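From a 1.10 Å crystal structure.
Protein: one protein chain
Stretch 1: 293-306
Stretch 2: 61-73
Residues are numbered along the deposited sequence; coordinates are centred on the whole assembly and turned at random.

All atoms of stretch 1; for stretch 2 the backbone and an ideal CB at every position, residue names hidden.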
# COMPACT_ATOMS: atom_id res chain seq x y z
N ALA A 293 -7.19 4.50 -22.64
CA ALA A 293 -8.57 4.40 -22.15
C ALA A 293 -8.68 3.97 -20.69
O ALA A 293 -9.47 4.53 -19.92
CB ALA A 293 -9.40 3.47 -23.06
N ASN A 294 -7.88 2.97 -20.29
CA ASN A 294 -8.00 2.44 -18.93
C ASN A 294 -7.26 3.25 -17.89
O ASN A 294 -7.25 2.88 -16.71
CB ASN A 294 -7.63 0.95 -18.83
CG ASN A 294 -6.16 0.68 -19.05
OD1 ASN A 294 -5.33 1.59 -19.22
ND2 ASN A 294 -5.80 -0.62 -19.04
N LYS A 295 -6.66 4.35 -18.34
CA LYS A 295 -5.95 5.28 -17.45
C LYS A 295 -6.51 6.68 -17.44
O LYS A 295 -6.23 7.43 -16.51
CB LYS A 295 -4.46 5.35 -17.80
CG LYS A 295 -3.75 4.05 -17.51
CD LYS A 295 -2.34 4.06 -18.02
CE LYS A 295 -1.68 2.69 -17.95
NZ LYS A 295 -2.37 1.72 -18.87
N VAL A 296 -7.26 7.07 -18.47
CA VAL A 296 -7.61 8.48 -18.65
C VAL A 296 -8.35 9.09 -17.45
O VAL A 296 -8.13 10.27 -17.13
CB VAL A 296 -8.37 8.72 -19.96
CG1 VAL A 296 -9.72 8.05 -19.94
CG2 VAL A 296 -8.52 10.22 -20.21
N ASN A 297 -9.20 8.30 -16.79
CA ASN A 297 -9.95 8.81 -15.64
C ASN A 297 -9.35 8.49 -14.29
O ASN A 297 -9.93 8.82 -13.25
CB ASN A 297 -11.41 8.36 -15.71
CG ASN A 297 -12.11 8.96 -16.91
OD1 ASN A 297 -12.19 10.19 -17.03
ND2 ASN A 297 -12.61 8.13 -17.79
N PHE A 298 -8.18 7.84 -14.28
CA PHE A 298 -7.53 7.48 -13.03
C PHE A 298 -7.20 8.70 -12.19
O PHE A 298 -7.42 8.69 -10.97
CB PHE A 298 -6.24 6.65 -13.26
CG PHE A 298 -5.52 6.40 -11.97
CD1 PHE A 298 -6.05 5.51 -11.02
CD2 PHE A 298 -4.40 7.14 -11.63
CE1 PHE A 298 -5.44 5.34 -9.81
CE2 PHE A 298 -3.78 6.96 -10.39
CZ PHE A 298 -4.32 6.07 -9.48
N ARG A 299 -6.63 9.74 -12.81
CA ARG A 299 -6.26 10.94 -12.05
C ARG A 299 -7.42 11.49 -11.22
O ARG A 299 -7.26 11.81 -10.04
CB ARG A 299 -5.72 12.00 -13.02
CG ARG A 299 -5.40 13.37 -12.44
CD ARG A 299 -5.00 14.33 -13.58
NE ARG A 299 -6.15 14.72 -14.38
CZ ARG A 299 -6.42 14.25 -15.60
NH1 ARG A 299 -5.60 13.39 -16.19
NH2 ARG A 299 -7.50 14.67 -16.25
N ASP A 300 -8.58 11.61 -11.85
CA ASP A 300 -9.74 12.13 -11.16
C ASP A 300 -10.24 11.21 -10.06
O ASP A 300 -10.62 11.67 -8.98
CB ASP A 300 -10.84 12.44 -12.16
CG ASP A 300 -10.53 13.67 -13.00
OD1 ASP A 300 -9.84 14.59 -12.52
OD2 ASP A 300 -10.97 13.71 -14.17
N ALA A 301 -10.19 9.91 -10.30
CA ALA A 301 -10.53 8.95 -9.26
C ALA A 301 -9.58 9.09 -8.07
O ALA A 301 -10.02 9.04 -6.92
CB ALA A 301 -10.50 7.54 -9.80
N CYS A 302 -8.30 9.20 -8.37
CA CYS A 302 -7.26 9.29 -7.36
C CYS A 302 -7.45 10.55 -6.51
O CYS A 302 -7.44 10.48 -5.28
CB CYS A 302 -5.90 9.29 -8.06
SG CYS A 302 -4.49 9.29 -6.93
N LEU A 303 -7.64 11.70 -7.15
CA LEU A 303 -7.90 12.93 -6.40
C LEU A 303 -9.14 12.82 -5.50
O LEU A 303 -9.15 13.26 -4.33
CB LEU A 303 -8.05 14.11 -7.36
CG LEU A 303 -6.79 14.54 -8.11
CD1 LEU A 303 -7.20 15.50 -9.22
CD2 LEU A 303 -5.71 15.18 -7.22
N MET A 304 -10.19 12.23 -6.05
CA MET A 304 -11.41 12.03 -5.28
C MET A 304 -11.14 11.16 -4.06
O MET A 304 -11.58 11.53 -2.95
CB MET A 304 -12.53 11.47 -6.17
CG MET A 304 -13.85 11.18 -5.47
SD MET A 304 -13.90 9.61 -4.56
CE MET A 304 -13.66 8.43 -5.90
N PHE A 305 -10.48 10.03 -4.23
CA PHE A 305 -10.29 9.15 -3.09
C PHE A 305 -9.41 9.79 -2.00
O PHE A 305 -9.60 9.50 -0.81
CB PHE A 305 -9.72 7.80 -3.51
CG PHE A 305 -10.74 6.81 -3.99
CD1 PHE A 305 -10.65 6.24 -5.27
CD2 PHE A 305 -11.76 6.37 -3.15
CE1 PHE A 305 -11.59 5.31 -5.70
CE2 PHE A 305 -12.73 5.45 -3.57
CZ PHE A 305 -12.62 4.90 -4.87
N TRP A 306 -8.48 10.65 -2.39
CA TRP A 306 -7.61 11.29 -1.42
C TRP A 306 -8.16 12.61 -0.91
O TRP A 306 -7.52 13.26 -0.10
CB TRP A 306 -6.22 11.54 -2.04
CG TRP A 306 -5.40 10.31 -2.12
CD1 TRP A 306 -5.05 9.61 -3.24
CD2 TRP A 306 -4.80 9.63 -1.01
NE1 TRP A 306 -4.28 8.53 -2.90
CE2 TRP A 306 -4.14 8.51 -1.53
CE3 TRP A 306 -4.78 9.86 0.37
CZ2 TRP A 306 -3.44 7.62 -0.70
CZ3 TRP A 306 -4.09 8.98 1.18
CH2 TRP A 306 -3.44 7.87 0.64
N UNK A 61 -13.99 -1.28 -17.99
CA UNK A 61 -12.90 -2.02 -18.63
C UNK A 61 -11.69 -2.10 -17.72
O UNK A 61 -11.41 -1.17 -16.96
CB UNK A 61 -12.51 -1.37 -19.96
N UNK A 62 -10.99 -3.23 -17.80
CA UNK A 62 -9.95 -3.56 -16.83
C UNK A 62 -8.74 -2.63 -16.95
O UNK A 62 -8.44 -2.09 -18.04
CB UNK A 62 -9.51 -5.01 -17.01
N UNK A 63 -8.08 -2.41 -15.81
CA UNK A 63 -6.96 -1.49 -15.78
C UNK A 63 -6.91 -0.77 -14.46
O UNK A 63 -7.64 -1.12 -13.53
CB UNK A 63 -7.05 -0.49 -16.93
N UNK A 64 -6.05 0.25 -14.33
CA UNK A 64 -5.89 0.94 -13.06
C UNK A 64 -7.12 1.72 -12.58
O UNK A 64 -7.32 1.83 -11.36
CB UNK A 64 -4.71 1.90 -13.17
N UNK A 65 -7.91 2.28 -13.49
CA UNK A 65 -9.15 2.91 -13.08
C UNK A 65 -10.09 1.86 -12.43
O UNK A 65 -10.62 2.06 -11.35
CB UNK A 65 -9.82 3.58 -14.28
N UNK A 66 -10.26 0.71 -13.10
CA UNK A 66 -11.07 -0.35 -12.49
C UNK A 66 -10.48 -0.76 -11.14
O UNK A 66 -11.22 -0.95 -10.18
CB UNK A 66 -11.16 -1.56 -13.42
N UNK A 67 -9.16 -0.92 -11.06
CA UNK A 67 -8.50 -1.37 -9.85
C UNK A 67 -8.79 -0.44 -8.68
O UNK A 67 -9.11 -0.89 -7.60
CB UNK A 67 -6.99 -1.48 -10.08
N UNK A 68 -8.62 0.87 -8.89
CA UNK A 68 -8.80 1.81 -7.78
C UNK A 68 -10.25 1.80 -7.30
O UNK A 68 -10.54 1.89 -6.10
CB UNK A 68 -8.39 3.22 -8.20
N UNK A 69 -11.18 1.68 -8.24
CA UNK A 69 -12.59 1.63 -7.89
C UNK A 69 -12.97 0.32 -7.17
O UNK A 69 -13.70 0.33 -6.14
CB UNK A 69 -13.44 1.80 -9.15
N UNK A 70 -12.50 -0.81 -7.71
CA UNK A 70 -12.81 -2.09 -7.10
C UNK A 70 -12.21 -2.26 -5.72
O UNK A 70 -12.84 -2.84 -4.84
CB UNK A 70 -12.33 -3.22 -8.01
N UNK A 71 -10.98 -1.77 -5.55
CA UNK A 71 -10.37 -1.80 -4.23
C UNK A 71 -11.02 -0.80 -3.28
O UNK A 71 -11.35 -1.14 -2.14
CB UNK A 71 -8.87 -1.52 -4.34
N UNK A 72 -11.23 0.42 -3.77
CA UNK A 72 -11.77 1.49 -2.94
C UNK A 72 -13.20 1.20 -2.47
O UNK A 72 -13.56 1.55 -1.34
CB UNK A 72 -11.74 2.81 -3.71
N UNK A 73 -14.02 0.57 -3.31
CA UNK A 73 -15.40 0.21 -2.91
C UNK A 73 -15.51 -0.97 -1.95
O UNK A 73 -16.55 -1.16 -1.35
CB UNK A 73 -16.22 -0.11 -4.16

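Position 61 lies before the helix. Its CA-to-CB bond points toward stretch 1, but the ideal CB has no atom of that stretch within 5.5 Å. Almost any polar or flexible side chain would suit. It is Lys 61, whose end leads away.

At position 62 the CB points away, so the side chain is little restrained. The backbone matters more, because its carbonyl O lies 3.2 Å from Asn 294 ND2, and the amide donates a hydrogen bond to it. The residue is Asn 62.

Position 63 is strongly restricted. Phi is 145° and psi is -171°, and a CB would be jammed against the preceding carbonyl O. The ideal CB would also sit 2.5 Å from Asn 294 CB, a clash. Only glycine fits, and Gly 63 is found, at the N-cap position. Its CA lies 3.6 Å from Asn 294 ND2.

Position 64 opens the helix, with phi -66°. Its CB points toward stretch 1, 4.4 Å from Phe 298 CD1 and 4.9 Å from Lys 295 CG. A compact apolar residue would suit, and proline is well tolerated in a first turn. Pro 64 packs its CG 3.5 Å from Lys 295 CG, against the aliphatic part of that lysine. Its CD lies 3.3 Å from Asn 294 O.

At position 65 the CB points sideways, 3.6 Å from Asn 294 O, with the Asn 297 backbone and Ala 301 further along. A long apolar or aromatic side chain could lie along this surface. Tyr 65 does so with chi1 t. Its CD1 is 3.7 Å from Asn 297 CB, and its CE1 is 4.0 Å from Ala 301 CB. Asn 297 O approaches the ring edge. The backbone adds a weak hydrogen bond from Tyr 65 N to Asn 294 O, 3.3 Å.

Positions 66 and 67 have sideways CBs with nothing of stretch 1 within 5.5 Å. Polar residues would suit; they are Glu 66 and Asp 67. Glu 66 N donates a hydrogen bond to the O of water 1, at 3.0 Å.

Position 68 points toward stretch 1, between Phe 298, Ala 301 and Phe 305. A medium apolar residue is expected: valine, isoleucine or leucine. Val 68 has CB 3.9 Å from Phe 298 CE1, at the ring edge. Its CG1 lies 3.9 Å from Ala 301 CB, and its CG2 3.7 Å from Phe 305 CD1.

At position 69 the CB points sideways, 5.3 Å from Phe 305 CE1. A long, flexible apolar chain could come back to the contact. Met 69 does: its SD lies 4.1 Å from Phe 305 CZ, and its CE 4.1 Å from Met 304 CE.

Positions 70 and 71 face away and sideways; they are Ala 70 and Leu 71, without contact.

Position 72 has ordinary helical angles, but its ideal CB would be 2.5 Å from Phe 305 CZ. Glycine is required by space. Gly 72 CA lies 4.0 Å from that CZ.

Position 73 points sideways, with free choice here. Trp 73 bonds through NE1 elsewhere in the structure.

Stretch 2 (61-73) KNGPYEDVMALGW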
# COMPACT_ATOMS: atom_id res chain seq x y z
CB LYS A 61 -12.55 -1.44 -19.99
CG LYS A 61 -13.67 -1.66 -20.98
CD LYS A 61 -13.33 -1.16 -22.35
CE LYS A 61 -14.53 -1.31 -23.29
NZ LYS A 61 -15.74 -0.66 -22.78
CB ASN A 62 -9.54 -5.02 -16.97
CG ASN A 62 -8.60 -5.26 -18.14
OD1 ASN A 62 -7.38 -5.12 -18.00
ND2 ASN A 62 -9.14 -5.64 -19.30
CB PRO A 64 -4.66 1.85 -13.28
CG PRO A 64 -4.57 2.01 -14.75
CD PRO A 64 -5.11 0.73 -15.35
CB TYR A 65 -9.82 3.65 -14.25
CG TYR A 65 -11.17 4.23 -13.86
CD1 TYR A 65 -11.29 5.52 -13.33
CD2 TYR A 65 -12.30 3.45 -13.94
CE1 TYR A 65 -12.51 6.01 -12.93
CE2 TYR A 65 -13.54 3.94 -13.56
CZ TYR A 65 -13.64 5.22 -13.05
OH TYR A 65 -14.86 5.71 -12.65
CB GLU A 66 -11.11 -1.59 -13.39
CG GLU A 66 -12.17 -2.63 -12.96
CD GLU A 66 -11.85 -4.05 -13.39
OE1 GLU A 66 -10.91 -4.66 -12.79
OE2 GLU A 66 -12.53 -4.55 -14.31
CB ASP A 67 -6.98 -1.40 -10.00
CG ASP A 67 -6.46 -2.54 -10.83
OD1 ASP A 67 -7.22 -3.48 -11.13
OD2 ASP A 67 -5.26 -2.47 -11.19
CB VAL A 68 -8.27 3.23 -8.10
CG1 VAL A 68 -9.18 3.99 -9.05
CG2 VAL A 68 -8.09 4.00 -6.80
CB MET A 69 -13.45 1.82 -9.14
CG MET A 69 -13.61 3.23 -9.58
SD MET A 69 -14.59 4.12 -8.34
CE MET A 69 -14.51 5.81 -8.95
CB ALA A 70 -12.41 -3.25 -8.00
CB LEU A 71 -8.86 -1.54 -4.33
CG LEU A 71 -7.99 -2.62 -4.98
CD1 LEU A 71 -6.56 -2.12 -5.10
CD2 LEU A 71 -8.05 -3.97 -4.23
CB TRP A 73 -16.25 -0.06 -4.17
CG TRP A 73 -16.89 1.15 -4.70
CD1 TRP A 73 -16.47 1.96 -5.72
CD2 TRP A 73 -18.09 1.72 -4.21
NE1 TRP A 73 -17.37 2.99 -5.90
CE2 TRP A 73 -18.37 2.87 -4.98
CE3 TRP A 73 -18.99 1.36 -3.19
CZ2 TRP A 73 -19.51 3.67 -4.77
CZ3 TRP A 73 -20.13 2.16 -2.99
CH2 TRP A 73 -20.36 3.31 -3.76
O HOH W 1 -9.32 0.56 -15.91
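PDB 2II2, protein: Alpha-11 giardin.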